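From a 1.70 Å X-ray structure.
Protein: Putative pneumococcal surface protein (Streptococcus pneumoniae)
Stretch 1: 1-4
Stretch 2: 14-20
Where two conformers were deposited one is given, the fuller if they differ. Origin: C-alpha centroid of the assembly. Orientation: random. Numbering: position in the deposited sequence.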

ATOM      1  N   THR A   1      -9.849 -33.430 -32.889  1.00 42.26           N
ATOM      2  CA  THR A   1      -9.071 -32.516 -32.058  1.00 40.48           C
ATOM      3  C   THR A   1      -9.993 -31.571 -31.276  1.00 27.45           C
ATOM      4  O   THR A   1     -11.180 -31.452 -31.578  1.00 33.29           O
ATOM      5  CB  THR A   1      -8.066 -31.705 -32.913  1.00 38.38           C
ATOM      6  OG1 THR A   1      -7.148 -31.003 -32.064  1.00 31.77           O
ATOM      7  CG2 THR A   1      -8.792 -30.723 -33.809  1.00 31.38           C
ATOM      8  N   THR A   2      -9.436 -30.919 -30.256  1.00 14.28           N
ATOM      9  CA  THR A   2     -10.182 -30.073 -29.343  1.00 21.28           C
ATOM     10  C   THR A   2      -9.436 -28.758 -29.218  1.00 14.49           C
ATOM     11  O   THR A   2      -8.216 -28.737 -29.293  1.00 20.66           O
ATOM     12  CB  THR A   2     -10.310 -30.730 -27.930  1.00 21.93           C
ATOM     13  OG1 THR A   2     -10.874 -32.041 -28.060  1.00 29.22           O
ATOM     14  CG2 THR A   2     -11.168 -29.910 -26.982  1.00 30.23           C
ATOM     15  N   SER A   3     -10.175 -27.668 -29.052  0.56 19.04           N
ATOM     16  CA  SER A   3      -9.573 -26.394 -28.690  0.56 15.62           C
ATOM     17  C   SER A   3     -10.358 -25.759 -27.548  0.56 19.79           C
ATOM     18  O   SER A   3     -11.519 -26.096 -27.309  0.56 18.44           O
ATOM     19  CB  SER A   3      -9.514 -25.449 -29.894  0.56 19.53           C
ATOM     20  OG  SER A   3     -10.811 -25.201 -30.414  0.56 22.14           O
ATOM     21  N   GLY A   4      -9.713 -24.848 -26.831  1.00 13.38           N
ATOM     22  CA  GLY A   4     -10.392 -24.118 -25.780  1.00 16.23           C
ATOM     23  C   GLY A   4     -10.331 -24.788 -24.424  1.00 15.28           C
ATOM     24  O   GLY A   4      -9.529 -25.703 -24.193  1.00 12.33           O
TER
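Stretch 2 (14-20) YFDGNGN

Two backbone hydrogen bonds fix stretch 2 against stretch 1. The amide N of Gly 4 donates to the carbonyl O of Phe 15 at 2.8 Å, and Phe 15 N returns a bond to Gly 4 O, also at 2.8 Å, both nearly straight. This reciprocal pairing defines an antiparallel bridge, with Gly 4 CA and Phe 15 CA 4.8 Å apart. Tyr 14 and Phe 15 are extended, and here the chain runs antiparallel to stretch 1, its later residues passing back toward Thr 1. A longer CA-H...O contact, from Tyr 14 CA to Gly 4 O at 3.6 Å, supplements the bridge.

After Phe 15 the chain leaves the strand and folds into a type I turn from Asp 16 to Gly 19, closed by Gly 19 N donating to Asp 16 O at 2.9 Å. The carboxylate of Asp 16 braces the loop from within: its OD1 accepts a bond from Asn 20 N at 3.0 Å and a weak one from Asn 18 N at 2.9 Å. The turn brings Gly 19 back to stretch 1, where its CA lies 3.1 Å from Thr 2 O in a CA-H...O contact and 3.4 Å from Thr 1 OG1. Glycine suits this site twice over: phi is positive, and a CB on Gly 19 would clash with Thr 1 OG1 at 2.0 Å.

The Phe 15 ring offers one face to Thr 2, with Thr 2 CB 4.2 Å from Phe 15 CD2, so an aromatic surface meets an aliphatic part of the threonine. Ser 3 lies alongside, its CB 3.7 Å from Asp 16 O. At Gly 4 the backbone angles themselves call for glycine, since a CB would jam against the preceding carbonyl. The CA-to-CB bond of Tyr 14 points away from stretch 1, but its ring comes nearer and meets Gly 4 CA obliquely.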

ATOM      1  N   TYR A  14      -6.437 -25.804 -20.922  1.00  8.98           N
ATOM      2  CA  TYR A  14      -6.720 -25.029 -22.117  1.00  9.48           C
ATOM      3  C   TYR A  14      -6.009 -25.636 -23.318  1.00  8.77           C
ATOM      4  O   TYR A  14      -4.792 -25.761 -23.327  1.00  9.70           O
ATOM      5  CB  TYR A  14      -6.318 -23.559 -21.936  1.00  9.05           C
ATOM      6  CG  TYR A  14      -6.702 -22.730 -23.136  1.00 11.11           C
ATOM      7  CD1 TYR A  14      -7.996 -22.233 -23.276  1.00  9.67           C
ATOM      8  CD2 TYR A  14      -5.781 -22.466 -24.140  1.00 13.84           C
ATOM      9  CE1 TYR A  14      -8.358 -21.494 -24.393  1.00 12.90           C
ATOM     10  CE2 TYR A  14      -6.133 -21.719 -25.252  1.00 13.42           C
ATOM     11  CZ  TYR A  14      -7.416 -21.241 -25.373  1.00 16.38           C
ATOM     12  OH  TYR A  14      -7.756 -20.496 -26.480  1.00 20.54           O
ATOM     13  N   PHE A  15      -6.792 -26.043 -24.316  1.00  9.95           N
ATOM     14  CA  PHE A  15      -6.247 -26.568 -25.556  1.00 11.65           C
ATOM     15  C   PHE A  15      -6.024 -25.437 -26.546  1.00 10.20           C
ATOM     16  O   PHE A  15      -6.963 -24.697 -26.841  1.00 12.93           O
ATOM     17  CB  PHE A  15      -7.201 -27.602 -26.170  1.00 11.62           C
ATOM     18  CG  PHE A  15      -7.194 -28.941 -25.474  1.00 11.77           C
ATOM     19  CD1 PHE A  15      -7.834 -29.115 -24.248  1.00 11.96           C
ATOM     20  CD2 PHE A  15      -6.584 -30.036 -26.071  1.00 15.36           C
ATOM     21  CE1 PHE A  15      -7.837 -30.368 -23.622  1.00 13.37           C
ATOM     22  CE2 PHE A  15      -6.567 -31.283 -25.452  1.00 13.41           C
ATOM     23  CZ  PHE A  15      -7.196 -31.454 -24.229  1.00 15.12           C
ATOM     24  N   ASP A  16      -4.802 -25.293 -27.061  1.00  8.50           N
ATOM     25  CA  ASP A  16      -4.549 -24.235 -28.039  1.00 11.56           C
ATOM     26  C   ASP A  16      -5.128 -24.597 -29.411  1.00 12.10           C
ATOM     27  O   ASP A  16      -5.800 -25.623 -29.577  1.00 10.84           O
ATOM     28  CB  ASP A  16      -3.041 -23.891 -28.144  1.00 10.22           C
ATOM     29  CG  ASP A  16      -2.160 -25.033 -28.704  1.00 11.15           C
ATOM     30  OD1 ASP A  16      -2.620 -25.919 -29.464  1.00 10.42           O
ATOM     31  OD2 ASP A  16      -0.949 -25.006 -28.398  1.00 13.99           O
ATOM     32  N   GLY A  17      -4.876 -23.736 -30.391  1.00  9.92           N
ATOM     33  CA  GLY A  17      -5.467 -23.898 -31.710  1.00  9.58           C
ATOM     34  C   GLY A  17      -5.020 -25.160 -32.422  1.00 11.38           C
ATOM     35  O   GLY A  17      -5.733 -25.660 -33.291  1.00 13.50           O
ATOM     36  N   ASN A  18      -3.853 -25.682 -32.058  1.00  8.78           N
ATOM     37  CA  ASN A  18      -3.380 -26.936 -32.655  1.00 10.47           C
ATOM     38  C   ASN A  18      -3.718 -28.147 -31.793  1.00 12.98           C
ATOM     39  O   ASN A  18      -3.160 -29.237 -31.973  1.00 11.74           O
ATOM     40  CB  ASN A  18      -1.872 -26.866 -32.921  1.00 11.37           C
ATOM     41  CG  ASN A  18      -1.556 -26.094 -34.181  1.00 10.01           C
ATOM     42  OD1 ASN A  18      -2.313 -26.154 -35.147  1.00 11.09           O
ATOM     43  ND2 ASN A  18      -0.457 -25.346 -34.175  1.00 13.39           N
ATOM     44  N   GLY A  19      -4.665 -27.953 -30.881  1.00 11.90           N
ATOM     45  CA  GLY A  19      -5.201 -29.045 -30.088  1.00 14.43           C
ATOM     46  C   GLY A  19      -4.237 -29.563 -29.044  1.00 13.93           C
ATOM     47  O   GLY A  19      -4.347 -30.711 -28.615  1.00 12.61           O
ATOM     48  N   ASN A  20      -3.306 -28.714 -28.619  1.00 11.20           N
ATOM     49  CA  ASN A  20      -2.286 -29.099 -27.649  1.00 10.31           C
ATOM     50  C   ASN A  20      -2.459 -28.351 -26.329  1.00 12.93           C
ATOM     51  O   ASN A  20      -2.953 -27.220 -26.318  1.00 11.21           O
ATOM     52  CB  ASN A  20      -0.893 -28.845 -28.237  1.00  8.62           C
ATOM     53  CG  ASN A  20      -0.662 -29.615 -29.520  1.00 14.72           C
ATOM     54  OD1 ASN A  20      -0.194 -29.061 -30.529  1.00 15.84           O
ATOM     55  ND2 ASN A  20      -1.022 -30.887 -29.505  1.00  9.93           N
TER